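Side-chain contacts in caltubin, EF-hand (Lymnaea stagnalis, PDB 6VAN), which probably binds calcium ions through its EF-hand loops, which hold strontium ions in this crystal: residues A[95-100]-A[116-121]; A[53-56]-A[60-63]; A[126-131]-A[135-140]. All blocks are in the same frame, centred on the assembly; numbering follows the deposited sequence. Where two conformers were deposited one is given.

How the interactions relate
The three contacts follow one another along the chain: interaction 2 comes first, then interaction 1, then interaction 3. Interaction 2 lies within the metal loop between helices 42-52 and 62-71. Its centre is about 32 Å from that of interaction 1 and about 33 Å from that of interaction 3, on the opposite side of the chain's centre. Interactions 1 and 3 are neighbours, with centres about 11 Å apart, and both belong to the EF-hand pair of 78-143. They touch where E97 N probably donates to G131 O, beside the short antiparallel sheet of strands 95-96 and 132-133. The metal sites thus fall into two distant groups, consistent with a two-lobed EF-hand protein.

Interaction 1: A[95-100]-A[116-121]; sequences VTEAEL and DTVQGY. With SR (strontium ion), chain E; SR (strontium ion), chain H.
V118 packs against L100 and E97, joining the start of helix 97-106 to helix 111-122. This is the tight, buried part of the contact. V118 CG2 lies 3.7 Å from L100 CB. Both methyl groups of V118 lean on L100, and V118 CG1 also rests 3.8 Å from E97 CG. L100 and E97 also touch M123, just beyond helix 111-122.

The looser side is polar. E97 extends its chain past V118, with CG anti to its own N (chi1 -178°). Q119 NE2 donates to E97 OE2 at 3.0 Å, and the bond is nearly straight at 175°. The oxygen lies in the amide plane of Q119. The donor, however, comes from above the carboxylate plane, and the two flat groups are turned 74° against each other. Replacing E97 with an alanine would probably leave Q119 NE2 without this acceptor and uncover one flank of V118.

Each segment also meets a metal. E99 grips one strontium ion with both carboxylate oxygens, completing the loop site of D88, N90, D92 and F94. T96 and E99 form a capping box: E99 N donates to T96 OG1, and T96 N to E99 OE1. Q119 O binds a second strontium ion at 2.8 Å; two waters bind it too, one of which donates to G120 O. The chemistry implies an apolar join between the helices, edged by one directional polar bond, next to a helix start fixed by both cap and metal.

Interaction 2: A[53-56]-A[60-63]; sequences DSNG and IDFV. With SR (strontium ion), chain D.
N55 brings the ND2 end of its amide over D61 OD2, and both side chains bind the same strontium ion. N55 ND2 donates to D61 OD2 at 2.9 Å. The bond is bent, at 151°. D61 OD2 lies close to the amide plane of N55, but the donor meets it from above the carboxylate plane. The two planes are 66° apart.

The amide is used at both ends. N55 OD1 binds strontium at 2.4 Å while ND2 holds D61. With chi1 at 63°, CG sits between the backbone N and the carbonyl carbon, which folds this short side chain inward over the ion. D61 OD2 binds the metal at 2.4 Å and takes the N55 bond as well. Its other oxygen, OD1, accepts from Q23 NE2 of the paired loop, so the carboxylate is held from two directions.

D53 supplies a third ligand from the start of the loop, with OD1 2.4 Å from strontium. D53 OD1 and D61 OD2 stay 4.7 Å apart with the cation between them, which probably offsets their like charges. D53 OD2 accepts from G58 N. A type I turn from D53 to G56 brings D53 and N55 round the same ion.

N57, A59 and E65 complete the coordination. This is an EF-hand-type loop whose closing glutamate, E65, comes one residue later than in the canonical twelve-residue loop.

Interaction 3: A[126-131]-A[135-140]; sequences DANKDG and LDEFKT. With SR (strontium ion), chain F; EDO (1,2-ethanediol), chain K.
This is a metal-mediated contact between the loop after helix 111-122 and the short helix that begins at 135. E137 carries it from the helix side. Both its carboxylate oxygens bind one strontium ion, OE1 at 2.6 Å and OE2 at 2.7 Å. D126 OD1, N128 OD1 and D130 OD1 bind the same ion from the loop.

E137 OE2 has a second task. It accepts from A127 N at 2.9 Å, with the donor above the carboxylate plane and the bond bent to 136°. OE1 accepts from S134 N, so each oxygen has a backbone N-H as well as the metal. The carboxylate planes of D126 and E137 are nearly perpendicular, 87° apart, and the two side chains lie alongside each other.

The pattern is that of an EF-hand loop, in which a bidentate glutamate from the exiting helix closes the site. K132 O adds a further ligand, and two waters lie on the ion.

D126 turns its carboxylate in to the ion, with CG anti to the backbone N (chi1 -178°). That lets OD1 meet the metal while OD2 accepts from G131 N at 2.8 Å. The carboxylate therefore links the ion to the loop backbone. N128 ND2 makes a weak bond to D130 OD2, which in turn accepts from a metal-bound water at 2.6 Å. Further along the chain, T140 OG1 donates to E137 O at 2.7 Å.

Interaction 1: A[95-100]-A[116-121]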
loop_
_atom_site.group_PDB
_atom_site.type_symbol
_atom_site.label_atom_id
_atom_site.label_comp_id
_atom_site.label_asym_id
_atom_site.label_seq_id
_atom_site.Cartn_x
_atom_site.Cartn_y
_atom_site.Cartn_z
ATOM N N VAL A 95 -4.651 10.905 -7.483
ATOM C CA VAL A 95 -3.208 10.733 -7.160
ATOM C C VAL A 95 -2.429 11.414 -8.271
ATOM O O VAL A 95 -2.494 10.964 -9.409
ATOM C CB VAL A 95 -2.815 9.258 -6.917
ATOM C CG1 VAL A 95 -3.476 8.749 -5.643
ATOM C CG2 VAL A 95 -3.115 8.317 -8.085
ATOM N N THR A 96 -1.721 12.481 -7.939
ATOM C CA THR A 96 -0.933 13.209 -8.940
ATOM C C THR A 96 0.398 12.507 -9.190
ATOM O O THR A 96 0.884 11.743 -8.350
ATOM C CB THR A 96 -0.628 14.635 -8.500
ATOM O OG1 THR A 96 0.184 14.576 -7.348
ATOM C CG2 THR A 96 -1.850 15.452 -8.177
ATOM N N GLU A 97 1.014 12.844 -10.293
ATOM C CA GLU A 97 2.361 12.363 -10.566
ATOM C C GLU A 97 3.234 12.678 -9.362
ATOM O O GLU A 97 3.946 11.795 -8.908
ATOM C CB GLU A 97 2.883 13.014 -11.833
ATOM C CG GLU A 97 4.253 12.533 -12.221
ATOM C CD GLU A 97 4.708 13.062 -13.557
ATOM O OE1 GLU A 97 4.050 12.747 -14.558
ATOM O OE2 GLU A 97 5.720 13.765 -13.577
ATOM N N ALA A 98 3.194 13.895 -8.821
ATOM C CA ALA A 98 4.109 14.275 -7.725
ATOM C C ALA A 98 3.813 13.468 -6.458
ATOM O O ALA A 98 4.764 13.047 -5.776
ATOM C CB ALA A 98 4.027 15.745 -7.446
ATOM N N GLU A 99 2.545 13.246 -6.123
ATOM C CA GLU A 99 2.193 12.434 -4.937
ATOM C C GLU A 99 2.744 11.010 -5.113
ATOM O O GLU A 99 3.316 10.460 -4.135
ATOM C CB GLU A 99 0.675 12.351 -4.738
ATOM C CG GLU A 99 0.090 13.631 -4.173
ATOM C CD GLU A 99 -1.436 13.651 -4.157
ATOM O OE1 GLU A 99 -2.086 13.108 -5.099
ATOM O OE2 GLU A 99 -2.015 14.259 -3.214
ATOM N N LEU A 100 2.586 10.416 -6.306
ATOM C CA LEU A 100 3.036 9.029 -6.545
ATOM C C LEU A 100 4.559 8.941 -6.460
ATOM O O LEU A 100 5.056 7.934 -5.924
ATOM C CB LEU A 100 2.506 8.567 -7.890
ATOM C CG LEU A 100 0.991 8.377 -7.985
ATOM C CD1 LEU A 100 0.577 8.280 -9.441
ATOM C CD2 LEU A 100 0.571 7.147 -7.190
ATOM N N ASP A 116 10.794 7.256 -12.995
ATOM C CA ASP A 116 10.629 6.349 -14.156
ATOM C C ASP A 116 9.432 5.414 -13.920
ATOM O O ASP A 116 8.740 5.064 -14.916
ATOM C CB ASP A 116 11.922 5.592 -14.449
ATOM C CG ASP A 116 13.061 6.453 -14.969
ATOM O OD1 ASP A 116 12.796 7.547 -15.477
ATOM O OD2 ASP A 116 14.210 5.994 -14.878
ATOM N N THR A 117 9.200 4.992 -12.681
ATOM C CA THR A 117 8.033 4.151 -12.353
ATOM C C THR A 117 6.754 4.945 -12.627
ATOM O O THR A 117 5.797 4.403 -13.232
ATOM C CB THR A 117 8.078 3.728 -10.895
ATOM O OG1 THR A 117 9.292 3.005 -10.648
ATOM C CG2 THR A 117 6.903 2.864 -10.504
ATOM N N VAL A 118 6.681 6.150 -12.137
ATOM C CA VAL A 118 5.420 6.922 -12.194
ATOM C C VAL A 118 5.224 7.422 -13.615
ATOM O O VAL A 118 4.102 7.312 -14.138
ATOM C CB VAL A 118 5.409 8.051 -11.163
ATOM C CG1 VAL A 118 4.133 8.899 -11.303
ATOM C CG2 VAL A 118 5.550 7.485 -9.750
ATOM N N GLN A 119 6.229 8.021 -14.236
ATOM C CA GLN A 119 6.049 8.648 -15.569
ATOM C C GLN A 119 5.865 7.588 -16.631
ATOM O O GLN A 119 5.232 7.891 -17.665
ATOM C CB GLN A 119 7.224 9.539 -15.930
ATOM C CG GLN A 119 7.283 10.754 -15.038
ATOM C CD GLN A 119 8.394 11.678 -15.437
ATOM O OE1 GLN A 119 9.412 11.244 -16.001
ATOM N NE2 GLN A 119 8.224 12.948 -15.098
ATOM N N GLY A 120 6.383 6.394 -16.420
ATOM C CA GLY A 120 6.193 5.316 -17.389
ATOM C C GLY A 120 4.899 4.625 -17.072
ATOM O O GLY A 120 3.808 5.039 -17.563
ATOM N N TYR A 121 4.969 3.652 -16.183
ATOM C CA TYR A 121 3.888 2.683 -15.876
ATOM C C TYR A 121 2.645 3.403 -15.339
ATOM O O TYR A 121 1.538 3.151 -15.831
ATOM C CB TYR A 121 4.434 1.640 -14.909
ATOM C CG TYR A 121 3.451 0.690 -14.269
ATOM C CD1 TYR A 121 2.424 0.090 -14.978
ATOM C CD2 TYR A 121 3.618 0.334 -12.946
ATOM C CE1 TYR A 121 1.557 -0.811 -14.365
ATOM C CE2 TYR A 121 2.777 -0.568 -12.323
ATOM C CZ TYR A 121 1.732 -1.132 -13.026
ATOM O OH TYR A 121 0.928 -2.025 -12.377
HETATM SR SR SR E . -4.304 14.062 -4.297
HETATM SR SR SR H . 5.270 8.530 -20.379
HETATM O O HOH W 1 3.551 6.670 -19.874
HETATM O O HOH W 2 -3.806 16.027 -5.693
HETATM O O HOH W 3 4.427 10.355 -18.728
#

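Interaction 2: A[53-56]-A[60-63]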
loop_
_atom_site.group_PDB
_atom_site.type_symbol
_atom_site.label_atom_id
_atom_site.label_comp_id
_atom_site.label_asym_id
_atom_site.label_seq_id
_atom_site.Cartn_x
_atom_site.Cartn_y
_atom_site.Cartn_z
ATOM N N ASP A 53 -7.968 -8.354 9.628
ATOM C CA ASP A 53 -7.998 -8.900 11.016
ATOM C C ASP A 53 -9.128 -9.925 11.175
ATOM O O ASP A 53 -10.092 -9.636 11.925
ATOM C CB ASP A 53 -8.144 -7.727 11.985
ATOM C CG ASP A 53 -8.207 -8.134 13.438
ATOM O OD1 ASP A 53 -7.704 -9.231 13.742
ATOM O OD2 ASP A 53 -8.694 -7.315 14.259
ATOM N N SER A 54 -9.011 -11.100 10.551
ATOM C CA SER A 54 -10.072 -12.144 10.541
ATOM C C SER A 54 -10.293 -12.754 11.939
ATOM O O SER A 54 -11.392 -13.301 12.148
ATOM C CB SER A 54 -9.799 -13.208 9.510
ATOM O OG SER A 54 -8.572 -13.850 9.755
ATOM N N ASN A 55 -9.324 -12.667 12.856
ATOM C CA ASN A 55 -9.486 -13.244 14.226
ATOM C C ASN A 55 -9.895 -12.135 15.206
ATOM O O ASN A 55 -10.088 -12.455 16.389
ATOM C CB ASN A 55 -8.253 -14.035 14.671
ATOM C CG ASN A 55 -7.001 -13.200 14.800
ATOM O OD1 ASN A 55 -7.061 -11.966 14.903
ATOM N ND2 ASN A 55 -5.857 -13.855 14.772
ATOM N N GLY A 56 -10.005 -10.887 14.742
ATOM C CA GLY A 56 -10.584 -9.768 15.505
ATOM C C GLY A 56 -9.776 -9.392 16.730
ATOM O O GLY A 56 -10.388 -8.859 17.669
ATOM N N ILE A 60 -2.600 -7.212 12.890
ATOM C CA ILE A 60 -2.357 -8.084 11.704
ATOM C C ILE A 60 -1.384 -9.174 12.144
ATOM O O ILE A 60 -0.266 -8.853 12.499
ATOM C CB ILE A 60 -1.817 -7.316 10.481
ATOM C CG1 ILE A 60 -2.749 -6.165 10.063
ATOM C CG2 ILE A 60 -1.565 -8.288 9.332
ATOM C CD1 ILE A 60 -2.176 -5.247 9.015
ATOM N N ASP A 61 -1.841 -10.428 12.106
ATOM C CA ASP A 61 -1.043 -11.601 12.505
ATOM C C ASP A 61 -0.343 -12.128 11.253
ATOM O O ASP A 61 -1.039 -12.348 10.261
ATOM C CB ASP A 61 -1.960 -12.610 13.167
ATOM C CG ASP A 61 -2.618 -12.019 14.404
ATOM O OD1 ASP A 61 -1.907 -11.873 15.409
ATOM O OD2 ASP A 61 -3.821 -11.802 14.359
ATOM N N PHE A 62 0.966 -12.342 11.292
ATOM C CA PHE A 62 1.671 -12.947 10.136
ATOM C C PHE A 62 0.939 -14.236 9.751
ATOM O O PHE A 62 0.596 -14.417 8.601
ATOM C CB PHE A 62 3.142 -13.211 10.419
ATOM C CG PHE A 62 3.836 -13.833 9.243
ATOM C CD1 PHE A 62 4.120 -13.075 8.117
ATOM C CD2 PHE A 62 4.134 -15.181 9.222
ATOM C CE1 PHE A 62 4.709 -13.661 7.006
ATOM C CE2 PHE A 62 4.725 -15.763 8.107
ATOM C CZ PHE A 62 5.027 -14.994 7.014
ATOM N N VAL A 63 0.679 -15.097 10.729
ATOM C CA VAL A 63 -0.180 -16.287 10.503
ATOM C C VAL A 63 -1.399 -16.180 11.413
ATOM O O VAL A 63 -1.251 -15.897 12.604
ATOM C CB VAL A 63 0.611 -17.600 10.662
ATOM C CG1 VAL A 63 1.437 -17.865 9.423
ATOM C CG2 VAL A 63 1.502 -17.608 11.872
HETATM SR SR SR D . -5.619 -10.410 13.771
#

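Interaction 3: A[126-131]-A[135-140]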
loop_
_atom_site.group_PDB
_atom_site.type_symbol
_atom_site.label_atom_id
_atom_site.label_comp_id
_atom_site.label_asym_id
_atom_site.label_seq_id
_atom_site.Cartn_x
_atom_site.Cartn_y
_atom_site.Cartn_z
ATOM N N ASP A 126 -3.179 7.365 -17.367
ATOM C CA ASP A 126 -3.724 8.737 -17.321
ATOM C C ASP A 126 -4.414 9.020 -18.663
ATOM O O ASP A 126 -3.777 9.607 -19.585
ATOM C CB ASP A 126 -2.638 9.770 -17.034
ATOM C CG ASP A 126 -3.132 11.191 -16.931
ATOM O OD1 ASP A 126 -4.356 11.360 -16.855
ATOM O OD2 ASP A 126 -2.304 12.092 -16.879
ATOM N N ALA A 127 -5.658 8.567 -18.804
ATOM C CA ALA A 127 -6.335 8.478 -20.120
ATOM C C ALA A 127 -6.594 9.872 -20.684
ATOM O O ALA A 127 -6.578 9.999 -21.924
ATOM C CB ALA A 127 -7.588 7.664 -20.011
ATOM N N ASN A 128 -6.793 10.878 -19.837
ATOM C CA ASN A 128 -7.091 12.270 -20.268
ATOM C C ASN A 128 -5.870 13.172 -20.142
ATOM O O ASN A 128 -6.034 14.381 -20.357
ATOM C CB ASN A 128 -8.313 12.857 -19.543
ATOM C CG ASN A 128 -8.148 12.964 -18.042
ATOM O OD1 ASN A 128 -7.205 12.424 -17.458
ATOM N ND2 ASN A 128 -9.088 13.643 -17.394
ATOM N N LYS A 129 -4.705 12.625 -19.775
ATOM C CA LYS A 129 -3.391 13.328 -19.732
ATOM C C LYS A 129 -3.459 14.595 -18.860
ATOM O O LYS A 129 -2.752 15.593 -19.192
ATOM C CB LYS A 129 -2.947 13.657 -21.159
ATOM C CG LYS A 129 -2.837 12.450 -22.083
ATOM C CD LYS A 129 -1.776 11.458 -21.662
ATOM C CE LYS A 129 -1.618 10.306 -22.633
ATOM N NZ LYS A 129 -1.246 10.785 -23.981
ATOM N N ASP A 130 -4.184 14.553 -17.733
ATOM C CA ASP A 130 -4.299 15.729 -16.840
ATOM C C ASP A 130 -3.244 15.636 -15.717
ATOM O O ASP A 130 -3.273 16.496 -14.842
ATOM C CB ASP A 130 -5.726 15.953 -16.355
ATOM C CG ASP A 130 -6.236 14.881 -15.437
ATOM O OD1 ASP A 130 -5.503 13.871 -15.236
ATOM O OD2 ASP A 130 -7.357 15.045 -14.920
ATOM N N GLY A 131 -2.341 14.648 -15.752
ATOM C CA GLY A 131 -1.206 14.565 -14.819
ATOM C C GLY A 131 -1.603 13.945 -13.486
ATOM O O GLY A 131 -0.861 14.056 -12.513
ATOM N N LEU A 135 -9.572 7.068 -9.329
ATOM C CA LEU A 135 -9.627 5.656 -8.928
ATOM C C LEU A 135 -9.829 4.800 -10.170
ATOM O O LEU A 135 -9.240 3.708 -10.278
ATOM C CB LEU A 135 -10.747 5.434 -7.915
ATOM C CG LEU A 135 -10.974 3.992 -7.497
ATOM C CD1 LEU A 135 -9.759 3.380 -6.800
ATOM C CD2 LEU A 135 -12.207 3.905 -6.625
ATOM N N ASP A 136 -10.680 5.241 -11.088
ATOM C CA ASP A 136 -11.012 4.419 -12.267
ATOM C C ASP A 136 -9.805 4.240 -13.205
ATOM O O ASP A 136 -9.720 3.222 -13.877
ATOM C CB ASP A 136 -12.231 4.985 -12.982
ATOM C CG ASP A 136 -13.493 4.483 -12.313
ATOM O OD1 ASP A 136 -13.712 3.251 -12.326
ATOM O OD2 ASP A 136 -14.196 5.323 -11.739
ATOM N N GLU A 137 -8.926 5.220 -13.271
ATOM C CA GLU A 137 -7.664 5.065 -14.017
ATOM C C GLU A 137 -6.709 4.170 -13.214
ATOM O O GLU A 137 -6.122 3.220 -13.783
ATOM C CB GLU A 137 -7.051 6.430 -14.260
ATOM C CG GLU A 137 -7.802 7.270 -15.286
ATOM C CD GLU A 137 -7.328 8.700 -15.372
ATOM O OE1 GLU A 137 -6.988 9.303 -14.327
ATOM O OE2 GLU A 137 -7.277 9.237 -16.475
ATOM N N PHE A 138 -6.529 4.483 -11.945
ATOM C CA PHE A 138 -5.585 3.758 -11.076
ATOM C C PHE A 138 -5.862 2.254 -11.092
ATOM O O PHE A 138 -4.943 1.421 -11.176
ATOM C CB PHE A 138 -5.696 4.297 -9.667
ATOM C CG PHE A 138 -4.827 3.614 -8.661
ATOM C CD1 PHE A 138 -3.480 3.901 -8.596
ATOM C CD2 PHE A 138 -5.352 2.721 -7.761
ATOM C CE1 PHE A 138 -2.678 3.272 -7.656
ATOM C CE2 PHE A 138 -4.555 2.114 -6.812
ATOM C CZ PHE A 138 -3.219 2.406 -6.755
ATOM N N LYS A 139 -7.123 1.861 -11.017
ATOM C CA LYS A 139 -7.443 0.419 -10.866
ATOM C C LYS A 139 -6.958 -0.371 -12.072
ATOM O O LYS A 139 -6.724 -1.586 -11.921
ATOM C CB LYS A 139 -8.953 0.211 -10.677
ATOM C CG LYS A 139 -9.773 0.522 -11.908
ATOM C CD LYS A 139 -11.271 0.447 -11.704
ATOM C CE LYS A 139 -11.964 0.470 -13.051
ATOM N NZ LYS A 139 -13.398 0.795 -12.939
ATOM N N THR A 140 -6.797 0.261 -13.224
ATOM C CA THR A 140 -6.384 -0.464 -14.434
ATOM C C THR A 140 -4.936 -0.924 -14.295
ATOM O O THR A 140 -4.526 -1.830 -15.050
ATOM C CB THR A 140 -6.512 0.363 -15.714
ATOM O OG1 THR A 140 -5.565 1.420 -15.752
ATOM C CG2 THR A 140 -7.900 0.926 -15.912
HETATM SR SR SR F . -6.387 11.538 -15.420
HETATM C C1 EDO K . -9.730 -3.850 -13.313
HETATM O O1 EDO K . -9.860 -4.250 -14.678
HETATM C C2 EDO K . -8.511 -4.372 -12.692
HETATM O O2 EDO K . -7.319 -3.851 -13.286
HETATM O O HOH W 4 -7.977 12.747 -13.881
HETATM O O HOH W 5 -9.244 11.398 -15.584
#